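ParM protein (Staphylococcus aureus, PDB 3JS6) probably assembles, as an actin-like protein, into filaments that segregate plasmid DNA, most likely in a nucleotide-dependent way. Local coordinates at residues 14-19 against 23-28; 198-203 against 208-213. All blocks are in the same frame, centred on the assembly; numbering follows the deposited sequence.

Contact 1 of 2, residues 14-19 against 23-28; sequences GFVKGK and EKFVIP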
ATOM      1  N   GLY A  14      -2.330  -6.942   2.780  1.00 52.21           N
ATOM      2  CA  GLY A  14      -1.934  -8.178   2.141  1.00 47.26           C
ATOM      3  C   GLY A  14      -1.207  -7.984   0.823  1.00 38.17           C
ATOM      4  O   GLY A  14      -0.894  -8.965   0.155  1.00 28.14           O
ATOM      5  N   PHE A  15      -0.920  -6.736   0.451  1.00 31.05           N
ATOM      6  CA  PHE A  15      -0.236  -6.463  -0.816  1.00 30.01           C
ATOM      7  C   PHE A  15       0.885  -5.438  -0.672  1.00 28.84           C
ATOM      8  O   PHE A  15       0.786  -4.512   0.128  1.00 28.65           O
ATOM      9  CB  PHE A  15      -1.218  -5.906  -1.842  1.00 29.76           C
ATOM     10  CG  PHE A  15      -2.236  -6.888  -2.315  1.00 39.31           C
ATOM     11  CD1 PHE A  15      -1.961  -7.723  -3.390  1.00 39.35           C
ATOM     12  CD2 PHE A  15      -3.473  -6.980  -1.689  1.00 38.78           C
ATOM     13  CE1 PHE A  15      -2.905  -8.641  -3.839  1.00 46.95           C
ATOM     14  CE2 PHE A  15      -4.424  -7.893  -2.128  1.00 46.23           C
ATOM     15  CZ  PHE A  15      -4.140  -8.727  -3.207  1.00 45.80           C
ATOM     16  N   VAL A  16       1.936  -5.602  -1.468  1.00 25.12           N
ATOM     17  CA  VAL A  16       3.045  -4.649  -1.467  1.00 24.29           C
ATOM     18  C   VAL A  16       2.923  -3.901  -2.788  1.00 19.98           C
ATOM     19  O   VAL A  16       2.788  -4.533  -3.842  1.00 22.32           O
ATOM     20  CB  VAL A  16       4.412  -5.363  -1.431  1.00 21.11           C
ATOM     21  CG1 VAL A  16       5.528  -4.353  -1.636  1.00 22.00           C
ATOM     22  CG2 VAL A  16       4.591  -6.072  -0.099  1.00 21.53           C
ATOM     23  N   LYS A  17       2.942  -2.575  -2.739  1.00 17.35           N
ATOM     24  CA  LYS A  17       2.853  -1.771  -3.960  1.00 16.35           C
ATOM     25  C   LYS A  17       4.217  -1.085  -4.117  1.00 17.67           C
ATOM     26  O   LYS A  17       4.803  -0.654  -3.134  1.00 16.47           O
ATOM     27  CB  LYS A  17       1.770  -0.682  -3.835  1.00 23.84           C
ATOM     28  CG  LYS A  17       0.324  -1.158  -4.109  1.00 28.77           C
ATOM     29  CD  LYS A  17      -0.227  -2.020  -3.002  1.00 27.10           C
ATOM     30  CE  LYS A  17      -0.268  -1.292  -1.670  1.00 33.36           C
ATOM     31  NZ  LYS A  17      -0.994  -2.119  -0.639  1.00 37.93           N
ATOM     32  N   GLY A  18       4.693  -0.988  -5.351  1.00 17.19           N
ATOM     33  CA  GLY A  18       5.963  -0.350  -5.614  1.00 14.39           C
ATOM     34  C   GLY A  18       5.943   0.484  -6.883  1.00 18.11           C
ATOM     35  O   GLY A  18       5.225   0.186  -7.834  1.00 18.85           O
ATOM     36  N   LYS A  19       6.734   1.552  -6.914  1.00 19.52           N
ATOM     37  CA  LYS A  19       6.774   2.362  -8.129  1.00 17.71           C
ATOM     38  C   LYS A  19       8.146   3.007  -8.279  1.00 17.29           C
ATOM     39  O   LYS A  19       8.728   3.470  -7.302  1.00 18.54           O
ATOM     40  CB  LYS A  19       5.677   3.438  -8.083  1.00 18.70           C
ATOM     41  CG  LYS A  19       5.555   4.309  -9.333  1.00 27.85           C
ATOM     42  CD  LYS A  19       4.368   5.265  -9.236  1.00 28.69           C
ATOM     43  CE  LYS A  19       4.164   6.024 -10.556  1.00 32.02           C
ATOM     44  NZ  LYS A  19       5.201   7.076 -10.764  1.00 26.79           N
ATOM     45  N   GLU A  23       7.328   2.749 -13.858  1.00 22.37           N
ATOM     46  CA  GLU A  23       7.124   1.325 -13.604  1.00 29.07           C
ATOM     47  C   GLU A  23       6.463   1.091 -12.246  1.00 27.07           C
ATOM     48  O   GLU A  23       6.784   1.766 -11.265  1.00 27.61           O
ATOM     49  CB  GLU A  23       8.488   0.626 -13.640  1.00 34.18           C
ATOM     50  CG  GLU A  23       8.858  -0.122 -14.918  1.00 47.73           C
ATOM     51  CD  GLU A  23       8.354   0.507 -16.211  1.00 52.25           C
ATOM     52  OE1 GLU A  23       8.872   1.569 -16.639  1.00 51.05           O
ATOM     53  OE2 GLU A  23       7.429  -0.087 -16.806  1.00 51.55           O
ATOM     54  N   LYS A  24       5.539   0.141 -12.167  1.00 23.21           N
ATOM     55  CA  LYS A  24       4.927  -0.112 -10.872  1.00 24.86           C
ATOM     56  C   LYS A  24       4.512  -1.558 -10.728  1.00 20.78           C
ATOM     57  O   LYS A  24       4.467  -2.267 -11.710  1.00 22.19           O
ATOM     58  CB  LYS A  24       3.741   0.843 -10.634  1.00 29.16           C
ATOM     59  CG  LYS A  24       2.653   0.812 -11.683  1.00 34.81           C
ATOM     60  CD  LYS A  24       1.624   1.910 -11.396  1.00 44.21           C
ATOM     61  CE  LYS A  24       0.400   1.792 -12.287  1.00 47.56           C
ATOM     62  NZ  LYS A  24      -0.686   2.739 -11.880  1.00 45.85           N
ATOM     63  N   PHE A  25       4.276  -2.003  -9.493  1.00 20.50           N
ATOM     64  CA  PHE A  25       3.834  -3.373  -9.252  1.00 21.45           C
ATOM     65  C   PHE A  25       2.966  -3.461  -8.015  1.00 21.54           C
ATOM     66  O   PHE A  25       3.038  -2.602  -7.142  1.00 22.25           O
ATOM     67  CB  PHE A  25       5.041  -4.339  -9.117  1.00 25.72           C
ATOM     68  CG  PHE A  25       5.797  -4.224  -7.809  1.00 23.61           C
ATOM     69  CD1 PHE A  25       5.273  -4.753  -6.623  1.00 16.12           C
ATOM     70  CD2 PHE A  25       7.040  -3.575  -7.765  1.00 22.15           C
ATOM     71  CE1 PHE A  25       5.959  -4.645  -5.416  1.00 23.40           C
ATOM     72  CE2 PHE A  25       7.739  -3.452  -6.574  1.00 24.12           C
ATOM     73  CZ  PHE A  25       7.199  -3.991  -5.385  1.00 32.07           C
ATOM     74  N   VAL A  26       2.114  -4.488  -7.963  1.00 20.79           N
ATOM     75  CA  VAL A  26       1.272  -4.749  -6.802  1.00 21.75           C
ATOM     76  C   VAL A  26       1.237  -6.289  -6.746  1.00 18.66           C
ATOM     77  O   VAL A  26       0.832  -6.943  -7.681  1.00 23.71           O
ATOM     78  CB  VAL A  26      -0.142  -4.099  -6.917  1.00 23.14           C
ATOM     79  CG1 VAL A  26      -0.821  -4.472  -8.241  1.00 25.09           C
ATOM     80  CG2 VAL A  26      -0.984  -4.507  -5.677  1.00 18.55           C
ATOM     81  N   ILE A  27       1.762  -6.831  -5.655  1.00 20.39           N
ATOM     82  CA  ILE A  27       1.937  -8.270  -5.459  1.00 21.55           C
ATOM     83  C   ILE A  27       1.563  -8.615  -4.036  1.00 25.61           C
ATOM     84  O   ILE A  27       1.827  -7.822  -3.115  1.00 21.74           O
ATOM     85  CB  ILE A  27       3.450  -8.616  -5.685  1.00 23.99           C
ATOM     86  CG1 ILE A  27       3.836  -8.246  -7.127  1.00 27.60           C
ATOM     87  CG2 ILE A  27       3.749 -10.097  -5.372  1.00 20.27           C
ATOM     88  CD1 ILE A  27       5.342  -8.178  -7.392  1.00 20.04           C
ATOM     89  N   PRO A  28       0.945  -9.796  -3.826  1.00 27.40           N
ATOM     90  CA  PRO A  28       0.554 -10.223  -2.482  1.00 24.49           C
ATOM     91  C   PRO A  28       1.768 -10.273  -1.566  1.00 23.89           C
ATOM     92  O   PRO A  28       2.856 -10.636  -1.988  1.00 22.21           O
ATOM     93  CB  PRO A  28      -0.034 -11.616  -2.714  1.00 29.82           C
ATOM     94  CG  PRO A  28      -0.645 -11.497  -4.081  1.00 28.31           C
ATOM     95  CD  PRO A  28       0.437 -10.737  -4.847  1.00 26.98           C
TER
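Val16 and Ile27 trade backbone hydrogen bonds, Val16 N to Ile27 O at 2.8 Å and Ile27 N back to Val16 O at 3.1 Å. Gly18 and Phe25 repeat the exchange two residues on, with Lys17 and Val26 a non-hydrogen-bonded pair between; strands 15-20 and 23-33 form the antiparallel hairpin that follows strand 4-11 in the sheet of the N-terminal actin-like domain. On the face carrying Val16 and Ile27, the Phe25 ring lies back over Gly18 in a CH-pi contact, Gly18 CA 3.9 Å from the Phe25 ring centroid. Phe25 CG sits between backbone N and carbonyl carbon (chi1 74°), swinging the ring across to the other strand, where Phe25 CE1 meets Val16 CG1 at 3.8 Å. Helix 90-104 packs here through Leu95 and Leu103. On the opposite face the Lys17 chain folds at chi2 and chi3; Lys17 CD touches Val26 CG2 at 3.7 Å, and Lys17 NZ turns back to Phe15 O, 3.1 Å away above the carbonyl plane. At the Gly14 end, Phe15 CE1 reaches Pro28 CG at 3.7 Å. Lys19 NZ pairs with Glu331. The side toward helix 90-104 is thus mainly apolar, while the lysine face, toward helix 325-342, combines aliphatic packing with charge.

Contact 2 of 2, residues 198-203 against 208-213; sequences IDTYQN and EEESFV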
ATOM      1  N   ILE A 198     -10.873   5.867   9.343  1.00 24.58           N
ATOM      2  CA  ILE A 198     -11.002   7.300   9.098  1.00 20.37           C
ATOM      3  C   ILE A 198      -9.864   7.995   9.827  1.00 30.09           C
ATOM      4  O   ILE A 198      -9.678   7.794  11.033  1.00 25.66           O
ATOM      5  CB  ILE A 198     -12.329   7.876   9.613  1.00 26.09           C
ATOM      6  CG1 ILE A 198     -13.502   7.408   8.738  1.00 30.64           C
ATOM      7  CG2 ILE A 198     -12.267   9.411   9.597  1.00 24.08           C
ATOM      8  CD1 ILE A 198     -13.748   5.897   8.716  1.00 37.14           C
ATOM      9  N   ASP A 199      -9.089   8.789   9.084  1.00 20.50           N
ATOM     10  CA  ASP A 199      -7.975   9.547   9.628  1.00 26.04           C
ATOM     11  C   ASP A 199      -8.226  10.988   9.253  1.00 26.53           C
ATOM     12  O   ASP A 199      -8.363  11.321   8.070  1.00 26.21           O
ATOM     13  CB  ASP A 199      -6.642   9.075   9.024  1.00 24.27           C
ATOM     14  CG  ASP A 199      -6.151   7.795   9.660  1.00 33.36           C
ATOM     15  OD1 ASP A 199      -5.710   7.836  10.819  1.00 33.20           O
ATOM     16  OD2 ASP A 199      -6.234   6.736   9.013  1.00 38.83           O
ATOM     17  N   THR A 200      -8.275  11.840  10.262  1.00 21.95           N
ATOM     18  CA  THR A 200      -8.550  13.254  10.055  1.00 20.43           C
ATOM     19  C   THR A 200      -7.328  14.130  10.275  1.00 26.18           C
ATOM     20  O   THR A 200      -6.554  13.927  11.207  1.00 28.00           O
ATOM     21  CB  THR A 200      -9.712  13.673  10.959  1.00 24.39           C
ATOM     22  OG1 THR A 200     -10.897  12.992  10.512  1.00 27.35           O
ATOM     23  CG2 THR A 200      -9.947  15.162  10.913  1.00 25.63           C
ATOM     24  N   TYR A 201      -7.159  15.091   9.382  1.00 24.13           N
ATOM     25  CA  TYR A 201      -6.032  16.005   9.408  1.00 20.79           C
ATOM     26  C   TYR A 201      -6.513  17.442   9.437  1.00 24.70           C
ATOM     27  O   TYR A 201      -7.467  17.799   8.755  1.00 28.87           O
ATOM     28  CB  TYR A 201      -5.163  15.783   8.152  1.00 23.54           C
ATOM     29  CG  TYR A 201      -4.294  14.547   8.205  1.00 25.77           C
ATOM     30  CD1 TYR A 201      -4.840  13.264   8.132  1.00 32.73           C
ATOM     31  CD2 TYR A 201      -2.920  14.666   8.391  1.00 27.69           C
ATOM     32  CE1 TYR A 201      -4.024  12.124   8.251  1.00 29.77           C
ATOM     33  CE2 TYR A 201      -2.106  13.553   8.512  1.00 35.25           C
ATOM     34  CZ  TYR A 201      -2.658  12.284   8.448  1.00 38.61           C
ATOM     35  OH  TYR A 201      -1.825  11.193   8.613  1.00 43.94           O
ATOM     36  N   GLN A 202      -5.842  18.268  10.223  1.00 24.91           N
ATOM     37  CA  GLN A 202      -6.175  19.683  10.311  1.00 25.32           C
ATOM     38  C   GLN A 202      -4.847  20.433  10.233  1.00 30.17           C
ATOM     39  O   GLN A 202      -3.914  20.168  11.012  1.00 27.69           O
ATOM     40  CB  GLN A 202      -6.882  19.992  11.631  1.00 31.01           C
ATOM     41  CG  GLN A 202      -7.106  21.490  11.880  1.00 41.50           C
ATOM     42  CD  GLN A 202      -8.366  22.027  11.224  1.00 40.21           C
ATOM     43  OE1 GLN A 202      -9.472  21.645  11.590  1.00 38.56           O
ATOM     44  NE2 GLN A 202      -8.198  22.920  10.252  1.00 36.12           N
ATOM     45  N   ASN A 203      -4.753  21.353   9.286  1.00 27.56           N
ATOM     46  CA  ASN A 203      -3.521  22.121   9.100  1.00 34.68           C
ATOM     47  C   ASN A 203      -2.345  21.165   9.038  1.00 35.16           C
ATOM     48  O   ASN A 203      -1.356  21.318   9.768  1.00 35.58           O
ATOM     49  CB  ASN A 203      -3.314  23.129  10.241  1.00 34.03           C
ATOM     50  CG  ASN A 203      -4.527  24.028  10.452  1.00 37.88           C
ATOM     51  OD1 ASN A 203      -5.297  24.277   9.527  1.00 39.62           O
ATOM     52  ND2 ASN A 203      -4.696  24.522  11.674  1.00 44.81           N
ATOM     53  N   GLU A 208      -5.942  12.827  16.234  1.00 23.33           N
ATOM     54  CA  GLU A 208      -6.365  11.543  16.769  1.00 36.00           C
ATOM     55  C   GLU A 208      -7.757  11.576  17.362  1.00 33.63           C
ATOM     56  O   GLU A 208      -8.496  10.596  17.250  1.00 44.77           O
ATOM     57  CB  GLU A 208      -5.390  11.007  17.814  1.00 42.43           C
ATOM     58  CG  GLU A 208      -5.906   9.708  18.446  1.00 58.34           C
ATOM     59  CD  GLU A 208      -6.099   8.552  17.462  1.00 69.17           C
ATOM     60  OE1 GLU A 208      -6.927   8.680  16.538  1.00 70.90           O
ATOM     61  OE2 GLU A 208      -5.439   7.497  17.618  1.00 68.52           O
ATOM     62  N   GLU A 209      -8.129  12.688  17.980  1.00 34.43           N
ATOM     63  CA  GLU A 209      -9.461  12.794  18.576  1.00 42.44           C
ATOM     64  C   GLU A 209     -10.579  12.707  17.530  1.00 41.61           C
ATOM     65  O   GLU A 209     -11.734  12.461  17.874  1.00 44.34           O
ATOM     66  CB  GLU A 209      -9.609  14.114  19.335  1.00 40.80           C
ATOM     67  CG  GLU A 209      -8.446  14.445  20.251  1.00 64.03           C
ATOM     68  CD  GLU A 209      -8.564  15.837  20.851  1.00 73.34           C
ATOM     69  OE1 GLU A 209      -9.553  16.104  21.581  1.00 76.03           O
ATOM     70  OE2 GLU A 209      -7.664  16.666  20.592  1.00 76.53           O
ATOM     71  N   GLU A 210     -10.247  12.925  16.260  1.00 35.36           N
ATOM     72  CA  GLU A 210     -11.267  12.864  15.211  1.00 33.46           C
ATOM     73  C   GLU A 210     -11.017  11.758  14.191  1.00 34.42           C
ATOM     74  O   GLU A 210     -11.502  11.814  13.065  1.00 29.11           O
ATOM     75  CB  GLU A 210     -11.370  14.208  14.495  1.00 30.69           C
ATOM     76  CG  GLU A 210     -11.618  15.397  15.430  1.00 42.65           C
ATOM     77  CD  GLU A 210     -11.686  16.719  14.681  1.00 47.49           C
ATOM     78  OE1 GLU A 210     -10.787  16.993  13.858  1.00 45.96           O
ATOM     79  OE2 GLU A 210     -12.636  17.486  14.921  1.00 55.15           O
ATOM     80  N   SER A 211     -10.246  10.755  14.595  1.00 30.98           N
ATOM     81  CA  SER A 211      -9.936   9.616  13.733  1.00 29.18           C
ATOM     82  C   SER A 211     -10.526   8.389  14.416  1.00 30.95           C
ATOM     83  O   SER A 211     -10.662   8.366  15.642  1.00 31.06           O
ATOM     84  CB  SER A 211      -8.419   9.474  13.598  1.00 27.94           C
ATOM     85  OG  SER A 211      -7.884  10.694  13.101  1.00 26.00           O
ATOM     86  N   PHE A 212     -10.909   7.387  13.639  1.00 29.38           N
ATOM     87  CA  PHE A 212     -11.473   6.182  14.233  1.00 33.28           C
ATOM     88  C   PHE A 212     -11.459   5.014  13.272  1.00 34.93           C
ATOM     89  O   PHE A 212     -11.134   5.169  12.085  1.00 26.47           O
ATOM     90  CB  PHE A 212     -12.913   6.429  14.722  1.00 25.87           C
ATOM     91  CG  PHE A 212     -13.856   6.896  13.651  1.00 29.71           C
ATOM     92  CD1 PHE A 212     -13.882   8.240  13.269  1.00 33.50           C
ATOM     93  CD2 PHE A 212     -14.719   6.001  13.024  1.00 23.30           C
ATOM     94  CE1 PHE A 212     -14.762   8.689  12.276  1.00 32.55           C
ATOM     95  CE2 PHE A 212     -15.601   6.433  12.032  1.00 33.14           C
ATOM     96  CZ  PHE A 212     -15.624   7.787  11.653  1.00 25.49           C
ATOM     97  N   VAL A 213     -11.813   3.843  13.797  1.00 28.29           N
ATOM     98  CA  VAL A 213     -11.865   2.629  12.997  1.00 28.85           C
ATOM     99  C   VAL A 213     -13.156   1.846  13.240  1.00 33.52           C
ATOM    100  O   VAL A 213     -13.590   1.703  14.373  1.00 31.42           O
ATOM    101  CB  VAL A 213     -10.694   1.702  13.318  1.00 28.59           C
ATOM    102  CG1 VAL A 213     -10.769   0.454  12.439  1.00 34.45           C
ATOM    103  CG2 VAL A 213      -9.372   2.436  13.096  1.00 32.79           C
TER
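Ile198 packs beneath the Phe212 ring: its CB lies over one face, displaced toward the rim and 3.9 Å from the centroid, in a CH-pi contact. The rest of the isoleucine follows the ring; Ile198 CG1 is 3.6 Å from Phe212 CZ, and its CD1 lies near CE2 of the ring. A chi1 of 58° tucks the Phe212 ring back over the partner strand. Behind the side chains, the two residues form an antiparallel hydrogen-bonded pair, Ile198 N giving a nearly straight bond to Phe212 O at 2.8 Å and Phe212 N returning one to Ile198 O at 2.9 Å.

Beyond this pair the regular pattern is interrupted. Side chains take over: Ser211 OG accepts the N-H of Thr200 at 3.1 Å, and Thr200 OG1 donates to Glu210 O at 2.9 Å from above the carbonyl plane. These bonds span the irregularity in strand 205-214, which with strand 196-202 makes the hairpin at one margin of the five-stranded mixed sheet, in the C-terminal half of this actin-like fold.

Further out, Ser211 OG also bonds to O of Val207, where Thr200 takes up backbone bonding again, and Thr200 OG1 bonds to Ser187 OG. Glu210, whose OE1 brushes Thr200 CG2, forms a salt bridge with Lys185 through OE2, while Asp199, pointing away from 208-213, pairs with Arg206. Helix 263-284 backs Ile198 and Phe212, through Phe281 and Asn280 respectively.

Both contacts are antiparallel hairpins in which a phenylalanine ring bends over the partner strand, but they belong to different halves of the chain, with centres about 27 Å apart and nearest atoms about 14 Å apart. Contact 1 lies about 7 Å from the centre of the chain, contact 2 about 19 Å, yet contact 2 is the more buried and contact 1 mixes buried with exposed residues. Neither shares a strand or sheet with the other. In contact 1 five paired positions, two of them hydrogen-bonded, are tied by backbone alone, while in contact 2 a single bridge gives way to hydroxyl-to-backbone bonds where its edge strand breaks.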